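Local coordinates for periplasmic binding protein component of an ABC type zinc uptake transporter (Synechocystis sp., PDB 1PQ4), which binds zinc and, as the periplasmic component of an ABC-type uptake transporter, probably hands the metal on to the membrane permease, at residues I5-P10 with V26-P31; Q13-K18 with A271-N276; P189-I194 with Y207-I212. One frame throughout, in Å; residues are numbered along the deposited sequence.

Contacts 1 and 3 each pair two parallel strands across a beta-alpha-beta unit, and lie on opposite sides of the chain's centre, their centres about 30 Å apart. Contact 1 belongs to the parallel sheet of strands 24-28, 3-7, 54-57 and 78-81, contact 3 to strands 192-195 and 210-213. Contact 2, centred about 12 Å from contact 1 and 25 Å from contact 3, docks helix 10-20, the connecting helix of contact 1, on the start of helix 273-288. Along the chain contacts 1 and 2 interleave, while contact 3 is nested within the loop that contact 2 closes. H37, H133 and H197 bind the zinc ion, consistent with a site between two lobes, as in related solute-binding proteins.

Contact 1 of 3, residues I5-P10 with V26-P31; sequences ITVSIP and VSVLVP
V7 reaches across to V28 with CG2, which meets V28 CG2 at 3.7 Å, the two side chains crossing obliquely. With CG1 anti to the carbonyl carbon (chi1 -57°), V7 CG2 takes the crowded position between backbone N and carbonyl carbon, where it also touches V26 CG1 (4.1 Å). V28 has CG1 anti to its backbone N, so this second methyl is directed past the strand ends to the I9-P10 peptide, 3.6 Å from P10 N, and the P10 ring crosses V28 at about a right angle. On the other face of the sheet T6 OG1 lies 3.8 Å from S27 CB; S27 OG is bonded to a water that makes a further, weak bond to I5 O.

The backbones form a parallel ladder. S27 N donates to I5 O (2.9 Å, 161° at the hydrogen), V7 N to S27 O (2.9 Å), and L29 N to V7 O. Past the last bridge, V7 with V28, V30 N still donates to S8 O at 2.9 Å, nearly along the C=O axis, so the pairing outlasts the strands. There I9 CG2 packs alongside V30 CB (4.0 Å), while S8 OG is held by E63 and Y55. The short strand axes diverge by 32°.

Strand 24-28 is the outermost strand on this side, and strand 3-7 lies between it and strand 54-57. Helix 10-20 connects the pair as a beta-alpha-beta unit, its L16 packing on V7 and V26, whereas T6 on the opposite face meets Y55.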
ATOM      1  N   ILE A   5      17.381   9.076   3.015  1.00 16.86           N
ATOM      2  CA  ILE A   5      16.799   7.837   2.509  1.00 17.37           C
ATOM      3  C   ILE A   5      15.629   8.198   1.641  1.00 17.95           C
ATOM      4  O   ILE A   5      14.839   9.082   1.979  1.00 21.05           O
ATOM      5  CB  ILE A   5      16.280   6.954   3.702  1.00 19.50           C
ATOM      6  CG1 ILE A   5      17.464   6.621   4.616  1.00 23.95           C
ATOM      7  CG2 ILE A   5      15.602   5.638   3.202  1.00 19.07           C
ATOM      8  CD1 ILE A   5      17.113   5.904   5.917  1.00 28.05           C
ATOM      9  N   THR A   6      15.521   7.514   0.519  1.00 15.29           N
ATOM     10  CA  THR A   6      14.422   7.736  -0.380  1.00 14.92           C
ATOM     11  C   THR A   6      13.587   6.486  -0.383  1.00 12.48           C
ATOM     12  O   THR A   6      14.096   5.320  -0.346  1.00 13.22           O
ATOM     13  CB  THR A   6      14.941   8.058  -1.817  1.00 18.82           C
ATOM     14  OG1 THR A   6      15.648   9.307  -1.797  1.00 15.04           O
ATOM     15  CG2 THR A   6      13.777   8.211  -2.771  1.00 21.63           C
ATOM     16  N   VAL A   7      12.275   6.686  -0.401  1.00 10.89           N
ATOM     17  CA  VAL A   7      11.399   5.531  -0.478  1.00 10.74           C
ATOM     18  C   VAL A   7      10.492   5.711  -1.699  1.00 13.78           C
ATOM     19  O   VAL A   7      10.378   6.814  -2.232  1.00 16.99           O
ATOM     20  CB  VAL A   7      10.522   5.378   0.783  1.00 13.59           C
ATOM     21  CG1 VAL A   7      11.433   5.279   2.033  1.00 14.59           C
ATOM     22  CG2 VAL A   7       9.565   6.580   0.885  1.00 10.74           C
ATOM     23  N   SER A   8       9.854   4.634  -2.121  1.00 14.24           N
ATOM     24  CA  SER A   8       8.987   4.699  -3.292  1.00 13.07           C
ATOM     25  C   SER A   8       7.655   5.403  -3.082  1.00 15.65           C
ATOM     26  O   SER A   8       7.302   6.279  -3.850  1.00 14.10           O
ATOM     27  CB  SER A   8       8.709   3.290  -3.818  1.00 15.71           C
ATOM     28  OG  SER A   8       9.881   2.727  -4.394  1.00 16.58           O
ATOM     29  N   ILE A   9       6.948   5.076  -2.000  1.00 11.45           N
ATOM     30  CA  ILE A   9       5.596   5.652  -1.840  1.00 12.27           C
ATOM     31  C   ILE A   9       5.381   6.234  -0.470  1.00 15.02           C
ATOM     32  O   ILE A   9       6.077   5.869   0.483  1.00 15.49           O
ATOM     33  CB  ILE A   9       4.523   4.583  -2.172  1.00 12.95           C
ATOM     34  CG1 ILE A   9       4.801   3.296  -1.372  1.00 14.32           C
ATOM     35  CG2 ILE A   9       4.557   4.254  -3.651  1.00 11.71           C
ATOM     36  CD1 ILE A   9       3.619   2.333  -1.279  1.00 28.05           C
ATOM     37  N   PRO A  10       4.407   7.167  -0.343  1.00 14.43           N
ATOM     38  CA  PRO A  10       4.129   7.822   0.937  1.00 14.43           C
ATOM     39  C   PRO A  10       4.004   6.935   2.176  1.00 10.07           C
ATOM     40  O   PRO A  10       4.582   7.267   3.209  1.00 14.44           O
ATOM     41  CB  PRO A  10       2.819   8.668   0.658  1.00 12.60           C
ATOM     42  CG  PRO A  10       2.965   8.944  -0.896  1.00 12.46           C
ATOM     43  CD  PRO A  10       3.495   7.615  -1.413  1.00 12.34           C
ATOM     44  N   VAL A  26      13.609  11.557   5.219  1.00 15.74           N
ATOM     45  CA  VAL A  26      12.959  10.818   4.150  1.00 13.81           C
ATOM     46  C   VAL A  26      12.474  11.613   2.972  1.00 16.70           C
ATOM     47  O   VAL A  26      11.804  12.646   3.148  1.00 13.60           O
ATOM     48  CB  VAL A  26      11.727  10.071   4.715  1.00 18.98           C
ATOM     49  CG1 VAL A  26      11.046   9.268   3.593  1.00 16.39           C
ATOM     50  CG2 VAL A  26      12.137   9.173   5.876  1.00 18.01           C
ATOM     51  N   SER A  27      12.776  11.103   1.782  1.00 14.19           N
ATOM     52  CA  SER A  27      12.292  11.710   0.528  1.00 16.75           C
ATOM     53  C   SER A  27      11.384  10.635  -0.088  1.00 16.41           C
ATOM     54  O   SER A  27      11.578   9.445   0.172  1.00 18.80           O
ATOM     55  CB  SER A  27      13.439  12.027  -0.438  1.00 14.25           C
ATOM     56  OG  SER A  27      14.172  13.172  -0.005  1.00 16.13           O
ATOM     57  N   VAL A  28      10.406  11.041  -0.895  1.00 15.52           N
ATOM     58  CA  VAL A  28       9.467  10.076  -1.503  1.00 16.07           C
ATOM     59  C   VAL A  28       9.407  10.288  -3.018  1.00 17.25           C
ATOM     60  O   VAL A  28       9.297  11.411  -3.494  1.00 16.74           O
ATOM     61  CB  VAL A  28       8.052  10.256  -0.910  1.00 14.47           C
ATOM     62  CG1 VAL A  28       7.028   9.273  -1.577  1.00 17.23           C
ATOM     63  CG2 VAL A  28       8.128   9.998   0.628  1.00 11.93           C
ATOM     64  N   LEU A  29       9.454   9.187  -3.769  1.00 17.01           N
ATOM     65  CA  LEU A  29       9.469   9.256  -5.225  1.00 18.13           C
ATOM     66  C   LEU A  29       8.100   9.502  -5.861  1.00 18.05           C
ATOM     67  O   LEU A  29       7.956  10.389  -6.716  1.00 16.96           O
ATOM     68  CB  LEU A  29      10.025   7.948  -5.785  1.00 19.77           C
ATOM     69  CG  LEU A  29      10.708   7.966  -7.164  1.00 23.67           C
ATOM     70  CD1 LEU A  29      10.682   6.520  -7.750  1.00 19.70           C
ATOM     71  CD2 LEU A  29       9.972   8.868  -8.092  1.00 41.70           C
ATOM     72  N   VAL A  30       7.118   8.691  -5.478  1.00 14.02           N
ATOM     73  CA  VAL A  30       5.770   8.787  -6.040  1.00 12.23           C
ATOM     74  C   VAL A  30       4.792   9.695  -5.283  1.00 15.07           C
ATOM     75  O   VAL A  30       4.495   9.455  -4.102  1.00 15.00           O
ATOM     76  CB  VAL A  30       5.119   7.369  -6.137  1.00 16.15           C
ATOM     77  CG1 VAL A  30       3.686   7.448  -6.799  1.00 17.08           C
ATOM     78  CG2 VAL A  30       6.063   6.406  -6.905  1.00 18.27           C
ATOM     79  N   PRO A  31       4.242  10.720  -5.959  1.00 16.74           N
ATOM     80  CA  PRO A  31       3.291  11.600  -5.270  1.00 16.43           C
ATOM     81  C   PRO A  31       2.093  10.788  -4.794  1.00 15.77           C
ATOM     82  O   PRO A  31       1.667   9.829  -5.465  1.00 18.38           O
ATOM     83  CB  PRO A  31       2.870  12.581  -6.355  1.00 20.30           C
ATOM     84  CG  PRO A  31       4.114  12.702  -7.185  1.00 18.30           C
ATOM     85  CD  PRO A  31       4.511  11.222  -7.326  1.00 16.50           C
TER
HETATM   86  O   HOH W   1      15.926  12.246   1.957  1.00 19.89           O

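Contact 2 of 3, residues Q13-K18 with A271-N276; sequences QYFLEK and ADWSSN
A271 O is gripped by two bonds: a water donates to it at 2.8 Å, and W273 N makes a weak bond at 2.8 Å, closing the inverse gamma turn centred on D272. The same water accepts from Q13 NE2 (2.7 Å), so helix 10-20 reaches this carbonyl through a bridging molecule. Y14 CB also approaches A271 O, at 3.4 Å.

Aromatic rings carry the rest. Y14 and W273 hold CG anti to the backbone N, which brings them toward each other at about a right angle. W273 CB sits over one face of the Y14 ring, 4.0 Å from its centroid and 25° off the normal, a CH-pi contact; the rings meet obliquely, their planes 40° apart. F15 approaches differently: it turns an edge to the indole, with CE2 3.7 Å from W273 CD2 and planes at 81°, an edge-to-face pair. At the far end of the tyrosine, Y14 OH lies 3.3 Å from S274 CB.

W273 NE1 is bonded to W135 O, which satisfies its buried N-H and, with the ring packing, sets the rotation of the indole. F15 also touches W135, and V141 of helix 138-155 packs on both F15 and W273. Y14, F15 and W273 form an aromatic cluster that joins helix 10-20 to the start of helix 273-288; direct packing dominates, and the polar link runs through water.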
ATOM      1  N   GLN A  13       7.051   6.309   4.053  1.00 11.61           N
ATOM      2  CA  GLN A  13       7.682   7.358   4.826  1.00 12.56           C
ATOM      3  C   GLN A  13       7.217   7.183   6.270  1.00 12.35           C
ATOM      4  O   GLN A  13       7.935   7.512   7.207  1.00 14.95           O
ATOM      5  CB  GLN A  13       7.229   8.729   4.280  1.00 16.64           C
ATOM      6  CG  GLN A  13       7.754   9.903   5.050  1.00 13.90           C
ATOM      7  CD  GLN A  13       6.788  10.405   6.091  1.00 20.78           C
ATOM      8  OE1 GLN A  13       7.180  11.088   7.038  1.00 28.16           O
ATOM      9  NE2 GLN A  13       5.534  10.086   5.930  1.00 13.84           N
ATOM     10  N   TYR A  14       5.973   6.732   6.428  1.00 12.08           N
ATOM     11  CA  TYR A  14       5.426   6.497   7.761  1.00 13.58           C
ATOM     12  C   TYR A  14       6.286   5.390   8.466  1.00 15.44           C
ATOM     13  O   TYR A  14       6.666   5.515   9.629  1.00 13.09           O
ATOM     14  CB  TYR A  14       3.981   6.018   7.630  1.00 15.61           C
ATOM     15  CG  TYR A  14       3.277   5.757   8.949  1.00 16.15           C
ATOM     16  CD1 TYR A  14       2.627   6.797   9.635  1.00 21.39           C
ATOM     17  CD2 TYR A  14       3.279   4.486   9.522  1.00 10.73           C
ATOM     18  CE1 TYR A  14       2.003   6.573  10.846  1.00 20.59           C
ATOM     19  CE2 TYR A  14       2.662   4.239  10.771  1.00 14.39           C
ATOM     20  CZ  TYR A  14       2.027   5.308  11.409  1.00 23.24           C
ATOM     21  OH  TYR A  14       1.430   5.137  12.616  1.00 23.22           O
ATOM     22  N   PHE A  15       6.548   4.312   7.744  1.00  9.68           N
ATOM     23  CA  PHE A  15       7.324   3.194   8.286  1.00 11.18           C
ATOM     24  C   PHE A  15       8.715   3.701   8.647  1.00 12.68           C
ATOM     25  O   PHE A  15       9.239   3.402   9.718  1.00 13.09           O
ATOM     26  CB  PHE A  15       7.485   2.105   7.243  1.00  9.55           C
ATOM     27  CG  PHE A  15       6.199   1.550   6.701  1.00 11.44           C
ATOM     28  CD1 PHE A  15       6.229   0.815   5.492  1.00 13.63           C
ATOM     29  CD2 PHE A  15       4.989   1.721   7.358  1.00 12.40           C
ATOM     30  CE1 PHE A  15       5.073   0.270   4.949  1.00 15.56           C
ATOM     31  CE2 PHE A  15       3.793   1.167   6.825  1.00  8.29           C
ATOM     32  CZ  PHE A  15       3.835   0.451   5.625  1.00 12.98           C
ATOM     33  N   LEU A  16       9.335   4.452   7.739  1.00 14.27           N
ATOM     34  CA  LEU A  16      10.670   4.955   8.027  1.00 13.85           C
ATOM     35  C   LEU A  16      10.716   5.902   9.198  1.00 20.35           C
ATOM     36  O   LEU A  16      11.696   5.892   9.980  1.00 17.20           O
ATOM     37  CB  LEU A  16      11.297   5.643   6.806  1.00 16.26           C
ATOM     38  CG  LEU A  16      12.090   4.676   5.902  1.00 18.19           C
ATOM     39  CD1 LEU A  16      13.371   4.219   6.608  1.00 19.84           C
ATOM     40  CD2 LEU A  16      11.228   3.428   5.599  1.00 17.94           C
ATOM     41  N   GLU A  17       9.709   6.779   9.286  1.00 15.25           N
ATOM     42  CA  GLU A  17       9.669   7.726  10.423  1.00 15.05           C
ATOM     43  C   GLU A  17       9.567   6.942  11.744  1.00 15.78           C
ATOM     44  O   GLU A  17      10.204   7.292  12.712  1.00 14.57           O
ATOM     45  CB  GLU A  17       8.459   8.667  10.297  1.00 15.02           C
ATOM     46  CG  GLU A  17       8.355   9.763  11.383  1.00 17.60           C
ATOM     47  CD  GLU A  17       9.603  10.632  11.503  1.00 21.00           C
ATOM     48  OE1 GLU A  17      10.338  10.819  10.495  1.00 22.09           O
ATOM     49  OE2 GLU A  17       9.848  11.146  12.630  1.00 24.83           O
ATOM     50  N   LYS A  18       8.754   5.901  11.775  1.00 11.54           N
ATOM     51  CA  LYS A  18       8.571   5.102  12.996  1.00 13.98           C
ATOM     52  C   LYS A  18       9.866   4.368  13.383  1.00 20.38           C
ATOM     53  O   LYS A  18      10.227   4.255  14.553  1.00 18.66           O
ATOM     54  CB  LYS A  18       7.476   4.052  12.756  1.00 14.20           C
ATOM     55  CG  LYS A  18       6.066   4.645  12.775  1.00 17.11           C
ATOM     56  CD  LYS A  18       5.681   4.959  14.251  1.00 25.06           C
ATOM     57  CE  LYS A  18       4.396   5.817  14.365  1.00 32.84           C
ATOM     58  NZ  LYS A  18       3.881   5.785  15.780  1.00 30.64           N
ATOM     59  N   ALA A 271      -0.217   8.758   3.532  1.00 11.92           N
ATOM     60  CA  ALA A 271       0.999   8.780   4.333  1.00 13.43           C
ATOM     61  C   ALA A 271       0.669   8.563   5.817  1.00 17.45           C
ATOM     62  O   ALA A 271       1.502   8.081   6.563  1.00 15.81           O
ATOM     63  CB  ALA A 271       1.749  10.115   4.156  1.00 16.90           C
ATOM     64  N   ASP A 272      -0.552   8.912   6.232  1.00 10.21           N
ATOM     65  CA  ASP A 272      -0.984   8.802   7.659  1.00 17.12           C
ATOM     66  C   ASP A 272      -1.522   7.401   7.683  1.00 17.67           C
ATOM     67  O   ASP A 272      -2.705   7.156   7.884  1.00 16.52           O
ATOM     68  CB  ASP A 272      -2.078   9.881   7.892  1.00 21.76           C
ATOM     69  CG  ASP A 272      -2.466  10.046   9.358  1.00 38.85           C
ATOM     70  OD1 ASP A 272      -1.630   9.822  10.251  1.00 46.98           O
ATOM     71  OD2 ASP A 272      -3.628  10.436   9.621  1.00 51.60           O
ATOM     72  N   TRP A 273      -0.592   6.453   7.488  1.00 16.62           N
ATOM     73  CA  TRP A 273      -0.918   5.041   7.289  1.00 15.07           C
ATOM     74  C   TRP A 273      -1.798   4.336   8.284  1.00 10.93           C
ATOM     75  O   TRP A 273      -2.707   3.621   7.895  1.00 12.11           O
ATOM     76  CB  TRP A 273       0.412   4.225   7.078  1.00 14.05           C
ATOM     77  CG  TRP A 273       0.241   2.796   6.770  1.00 14.36           C
ATOM     78  CD1 TRP A 273       0.042   2.213   5.540  1.00 12.22           C
ATOM     79  CD2 TRP A 273       0.286   1.732   7.725  1.00 12.56           C
ATOM     80  NE1 TRP A 273      -0.042   0.805   5.695  1.00 14.30           N
ATOM     81  CE2 TRP A 273       0.113   0.512   7.025  1.00 12.22           C
ATOM     82  CE3 TRP A 273       0.468   1.695   9.116  1.00 15.30           C
ATOM     83  CZ2 TRP A 273       0.117  -0.717   7.665  1.00 14.96           C
ATOM     84  CZ3 TRP A 273       0.473   0.442   9.752  1.00 19.04           C
ATOM     85  CH2 TRP A 273       0.297  -0.731   9.026  1.00 18.04           C
ATOM     86  N   SER A 274      -1.507   4.508   9.566  1.00 12.03           N
ATOM     87  CA  SER A 274      -2.287   3.807  10.578  1.00 14.86           C
ATOM     88  C   SER A 274      -3.730   4.331  10.681  1.00 13.45           C
ATOM     89  O   SER A 274      -4.698   3.570  10.680  1.00 15.54           O
ATOM     90  CB  SER A 274      -1.555   3.911  11.935  1.00 15.06           C
ATOM     91  OG  SER A 274      -2.238   3.108  12.867  1.00 24.09           O
ATOM     92  N   SER A 275      -3.881   5.641  10.780  1.00 15.69           N
ATOM     93  CA  SER A 275      -5.241   6.177  10.862  1.00 19.39           C
ATOM     94  C   SER A 275      -5.980   5.944   9.557  1.00 15.73           C
ATOM     95  O   SER A 275      -7.177   5.715   9.568  1.00 16.19           O
ATOM     96  CB  SER A 275      -5.214   7.664  11.263  1.00 28.75           C
ATOM     97  OG  SER A 275      -4.714   8.452  10.216  1.00 42.06           O
ATOM     98  N   ASN A 276      -5.284   5.961   8.413  1.00 12.33           N
ATOM     99  CA  ASN A 276      -5.982   5.658   7.136  1.00 12.46           C
ATOM    100  C   ASN A 276      -6.521   4.236   7.128  1.00 16.05           C
ATOM    101  O   ASN A 276      -7.663   3.992   6.717  1.00 15.40           O
ATOM    102  CB  ASN A 276      -5.011   5.816   5.957  1.00 16.43           C
ATOM    103  CG  ASN A 276      -5.692   5.577   4.595  1.00 17.55           C
ATOM    104  OD1 ASN A 276      -5.334   4.660   3.838  1.00 19.87           O
ATOM    105  ND2 ASN A 276      -6.682   6.389   4.297  1.00 17.23           N
TER
HETATM  106  O   HOH W   2       3.516   9.758   7.654  1.00 25.08           O

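Contact 3 of 3, residues P189-I194 with Y207-I212; sequences PQRKFI and YNLVQI
F193 can be traced outward from CB, where a chi1 of 64° puts CG in the crowded position between backbone N and carbonyl carbon and swings the ring across the neighbouring strand. CD2 comes to 3.5 Å from V210 O. CE2 meets L209 CB at 3.8 Å, L209 lying at the ring edge, and CZ at the tip touches Q211 CB (3.9 Å). Q211 CA stands over one face, 4.2 Å from the ring centroid and 25° off its normal, a CH-pi contact that lays the ring against the backbone of strand 210-213.

Hydrogen bonds confirm the parallel register. F193 N donates to V210 O (3.0 Å), and I212 N to F193 O (2.8 Å), both nearly along the C=O axis. One step earlier V210 N reaches R191 O at 2.8 Å from 41° out of the carbonyl plane, so this bond misses the lone pairs. On the face opposite F193, I212 CD1 packs on K192 CB (3.8 Å), while the lysine chain runs out extended to N236.

R191, bent at chi2 and chi3, donates through NH1 to N208 O, an acceptor whose modelled position is less certain; its NH2 is held by L185 O and L188 O. N208, with positive phi, is the C-prime residue of a Schellman motif ending helix 201-206. Strand 192-195, helix 201-206 and strand 210-213 form a beta-alpha-beta unit, in which the Schellman turn leads the chain from the helix into the second strand. The loop leaving the first strand carries the zinc ligand H197, placing the unit beside the metal site.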
ATOM      1  N   PRO A 189     -21.569  -9.532   8.296  1.00 32.66           N
ATOM      2  CA  PRO A 189     -22.128 -10.744   7.677  1.00 27.14           C
ATOM      3  C   PRO A 189     -21.753 -10.697   6.207  1.00 30.39           C
ATOM      4  O   PRO A 189     -21.622 -11.727   5.580  1.00 36.75           O
ATOM      5  CB  PRO A 189     -23.654 -10.575   7.838  1.00 34.55           C
ATOM      6  CG  PRO A 189     -23.807  -9.505   8.892  1.00 39.25           C
ATOM      7  CD  PRO A 189     -22.635  -8.571   8.633  1.00 37.45           C
ATOM      8  N   GLN A 190     -21.616  -9.488   5.662  1.00 23.21           N
ATOM      9  CA  GLN A 190     -21.265  -9.280   4.261  1.00 29.19           C
ATOM     10  C   GLN A 190     -19.745  -9.088   4.244  1.00 29.98           C
ATOM     11  O   GLN A 190     -19.191  -8.146   4.837  1.00 28.77           O
ATOM     12  CB  GLN A 190     -21.988  -8.040   3.691  1.00 34.33           C
ATOM     13  CG  GLN A 190     -21.590  -7.637   2.243  1.00 37.90           C
ATOM     14  CD  GLN A 190     -21.714  -8.788   1.250  1.00 40.01           C
ATOM     15  OE1 GLN A 190     -20.746  -9.490   0.966  1.00 41.61           O
ATOM     16  NE2 GLN A 190     -22.921  -8.991   0.723  1.00 45.17           N
ATOM     17  N   ARG A 191     -19.065  -9.996   3.574  1.00 21.58           N
ATOM     18  CA  ARG A 191     -17.604  -9.932   3.556  1.00 27.72           C
ATOM     19  C   ARG A 191     -17.043  -9.338   2.272  1.00 23.56           C
ATOM     20  O   ARG A 191     -15.850  -9.082   2.149  1.00 19.55           O
ATOM     21  CB  ARG A 191     -17.060 -11.350   3.691  1.00 35.43           C
ATOM     22  CG  ARG A 191     -16.071 -11.498   4.753  1.00 49.57           C
ATOM     23  CD  ARG A 191     -16.665 -12.256   5.893  1.00 44.52           C
ATOM     24  NE  ARG A 191     -17.023 -11.424   7.015  1.00 43.98           N
ATOM     25  CZ  ARG A 191     -16.183 -10.762   7.808  1.00 38.77           C
ATOM     26  NH1 ARG A 191     -14.864 -10.765   7.648  1.00 31.20           N
ATOM     27  NH2 ARG A 191     -16.694 -10.139   8.842  1.00 32.07           N
ATOM     28  N   LYS A 192     -17.914  -9.104   1.320  1.00 23.41           N
ATOM     29  CA  LYS A 192     -17.496  -8.602   0.017  1.00 23.68           C
ATOM     30  C   LYS A 192     -17.490  -7.080  -0.096  1.00 23.26           C
ATOM     31  O   LYS A 192     -18.335  -6.431   0.529  1.00 25.56           O
ATOM     32  CB  LYS A 192     -18.454  -9.171  -1.028  1.00 26.25           C
ATOM     33  CG  LYS A 192     -18.548 -10.690  -0.978  1.00 34.63           C
ATOM     34  CD  LYS A 192     -19.493 -11.252  -2.044  1.00 42.45           C
ATOM     35  CE  LYS A 192     -19.600 -12.771  -1.895  1.00 47.84           C
ATOM     36  NZ  LYS A 192     -20.307 -13.430  -3.021  1.00 54.08           N
ATOM     37  N   PHE A 193     -16.520  -6.503  -0.828  1.00 19.39           N
ATOM     38  CA  PHE A 193     -16.528  -5.034  -1.074  1.00 18.25           C
ATOM     39  C   PHE A 193     -16.019  -4.815  -2.498  1.00 19.15           C
ATOM     40  O   PHE A 193     -15.195  -5.575  -3.002  1.00 19.40           O
ATOM     41  CB  PHE A 193     -15.747  -4.184  -0.037  1.00 16.17           C
ATOM     42  CG  PHE A 193     -14.260  -4.441   0.019  1.00 20.49           C
ATOM     43  CD1 PHE A 193     -13.367  -3.479  -0.435  1.00 24.66           C
ATOM     44  CD2 PHE A 193     -13.747  -5.638   0.570  1.00 21.10           C
ATOM     45  CE1 PHE A 193     -11.989  -3.674  -0.346  1.00 21.32           C
ATOM     46  CE2 PHE A 193     -12.344  -5.853   0.668  1.00 19.06           C
ATOM     47  CZ  PHE A 193     -11.473  -4.865   0.210  1.00 19.42           C
ATOM     48  N   ILE A 194     -16.558  -3.808  -3.174  1.00 19.67           N
ATOM     49  CA  ILE A 194     -16.165  -3.533  -4.570  1.00 16.39           C
ATOM     50  C   ILE A 194     -15.310  -2.309  -4.566  1.00 18.28           C
ATOM     51  O   ILE A 194     -15.663  -1.316  -3.955  1.00 15.44           O
ATOM     52  CB  ILE A 194     -17.373  -3.202  -5.446  1.00 27.86           C
ATOM     53  CG1 ILE A 194     -18.415  -4.279  -5.303  1.00 31.35           C
ATOM     54  CG2 ILE A 194     -16.950  -3.069  -6.908  1.00 23.51           C
ATOM     55  CD1 ILE A 194     -19.722  -3.984  -6.084  1.00 28.05           C
ATOM     56  N   TYR A 207      -8.113 -10.051   6.996  1.00 16.85           N
ATOM     57  CA  TYR A 207      -9.379  -9.910   7.682  1.00 18.43           C
ATOM     58  C   TYR A 207     -10.530 -10.658   7.069  1.00 19.56           C
ATOM     59  O   TYR A 207     -11.682 -10.329   7.318  1.00 20.52           O
ATOM     60  CB  TYR A 207      -9.693  -8.414   7.820  1.00 16.82           C
ATOM     61  CG  TYR A 207      -8.560  -7.706   8.513  1.00 17.42           C
ATOM     62  CD1 TYR A 207      -8.214  -8.054   9.805  1.00 18.74           C
ATOM     63  CD2 TYR A 207      -7.755  -6.771   7.850  1.00 15.49           C
ATOM     64  CE1 TYR A 207      -7.092  -7.502  10.436  1.00 19.53           C
ATOM     65  CE2 TYR A 207      -6.630  -6.220   8.470  1.00 17.59           C
ATOM     66  CZ  TYR A 207      -6.308  -6.599   9.768  1.00 18.28           C
ATOM     67  OH  TYR A 207      -5.169  -6.118  10.381  1.00 20.87           O
ATOM     68  N   ASN A 208     -10.234 -11.647   6.247  1.00 15.89           N
ATOM     69  CA  ASN A 208     -11.281 -12.480   5.671  1.00 16.03           C
ATOM     70  C   ASN A 208     -12.382 -11.715   4.943  1.00 21.60           C
ATOM     71  O   ASN A 208     -13.569 -11.907   5.198  1.00 21.68           O
ATOM     72  CB  ASN A 208     -11.901 -13.334   6.764  1.00 25.87           C
ATOM     73  CG  ASN A 208     -10.855 -14.188   7.476  1.00 39.61           C
ATOM     74  OD1 ASN A 208     -10.725 -14.142   8.707  1.00 47.65           O
ATOM     75  ND2 ASN A 208     -10.091 -14.962   6.699  1.00 37.32           N
ATOM     76  N   LEU A 209     -11.963 -10.839   4.043  1.00 19.21           N
ATOM     77  CA  LEU A 209     -12.883 -10.058   3.228  1.00 21.51           C
ATOM     78  C   LEU A 209     -12.636 -10.559   1.828  1.00 22.51           C
ATOM     79  O   LEU A 209     -11.643 -11.256   1.570  1.00 19.10           O
ATOM     80  CB  LEU A 209     -12.537  -8.570   3.302  1.00 17.71           C
ATOM     81  CG  LEU A 209     -12.604  -7.960   4.712  1.00 20.44           C
ATOM     82  CD1 LEU A 209     -12.226  -6.487   4.660  1.00 22.77           C
ATOM     83  CD2 LEU A 209     -14.008  -8.103   5.279  1.00 25.61           C
ATOM     84  N   VAL A 210     -13.550 -10.216   0.925  1.00 21.25           N
ATOM     85  CA  VAL A 210     -13.439 -10.598  -0.465  1.00 21.74           C
ATOM     86  C   VAL A 210     -13.438  -9.301  -1.239  1.00 20.71           C
ATOM     87  O   VAL A 210     -14.406  -8.556  -1.215  1.00 18.38           O
ATOM     88  CB  VAL A 210     -14.634 -11.467  -0.907  1.00 27.42           C
ATOM     89  CG1 VAL A 210     -14.583 -11.678  -2.406  1.00 26.04           C
ATOM     90  CG2 VAL A 210     -14.573 -12.853  -0.186  1.00 28.35           C
ATOM     91  N   GLN A 211     -12.342  -9.017  -1.912  1.00 15.30           N
ATOM     92  CA  GLN A 211     -12.252  -7.781  -2.665  1.00 15.83           C
ATOM     93  C   GLN A 211     -12.754  -8.082  -4.059  1.00 21.91           C
ATOM     94  O   GLN A 211     -12.296  -9.030  -4.659  1.00 19.90           O
ATOM     95  CB  GLN A 211     -10.780  -7.356  -2.719  1.00 18.58           C
ATOM     96  CG  GLN A 211     -10.444  -6.418  -3.821  1.00 23.56           C
ATOM     97  CD  GLN A 211      -8.936  -6.155  -3.941  1.00 22.76           C
ATOM     98  OE1 GLN A 211      -8.133  -7.058  -4.263  1.00 24.98           O
ATOM     99  NE2 GLN A 211      -8.559  -4.933  -3.697  1.00 12.00           N
ATOM    100  N   ILE A 212     -13.684  -7.287  -4.577  1.00 18.03           N
ATOM    101  CA  ILE A 212     -14.225  -7.491  -5.927  1.00 20.54           C
ATOM    102  C   ILE A 212     -13.751  -6.266  -6.704  1.00 20.01           C
ATOM    103  O   ILE A 212     -14.199  -5.133  -6.475  1.00 20.43           O
ATOM    104  CB  ILE A 212     -15.787  -7.536  -5.918  1.00 24.95           C
ATOM    105  CG1 ILE A 212     -16.263  -8.743  -5.090  1.00 27.56           C
ATOM    106  CG2 ILE A 212     -16.316  -7.652  -7.341  1.00 24.85           C
ATOM    107  CD1 ILE A 212     -17.742  -8.723  -4.714  1.00 28.05           C
TER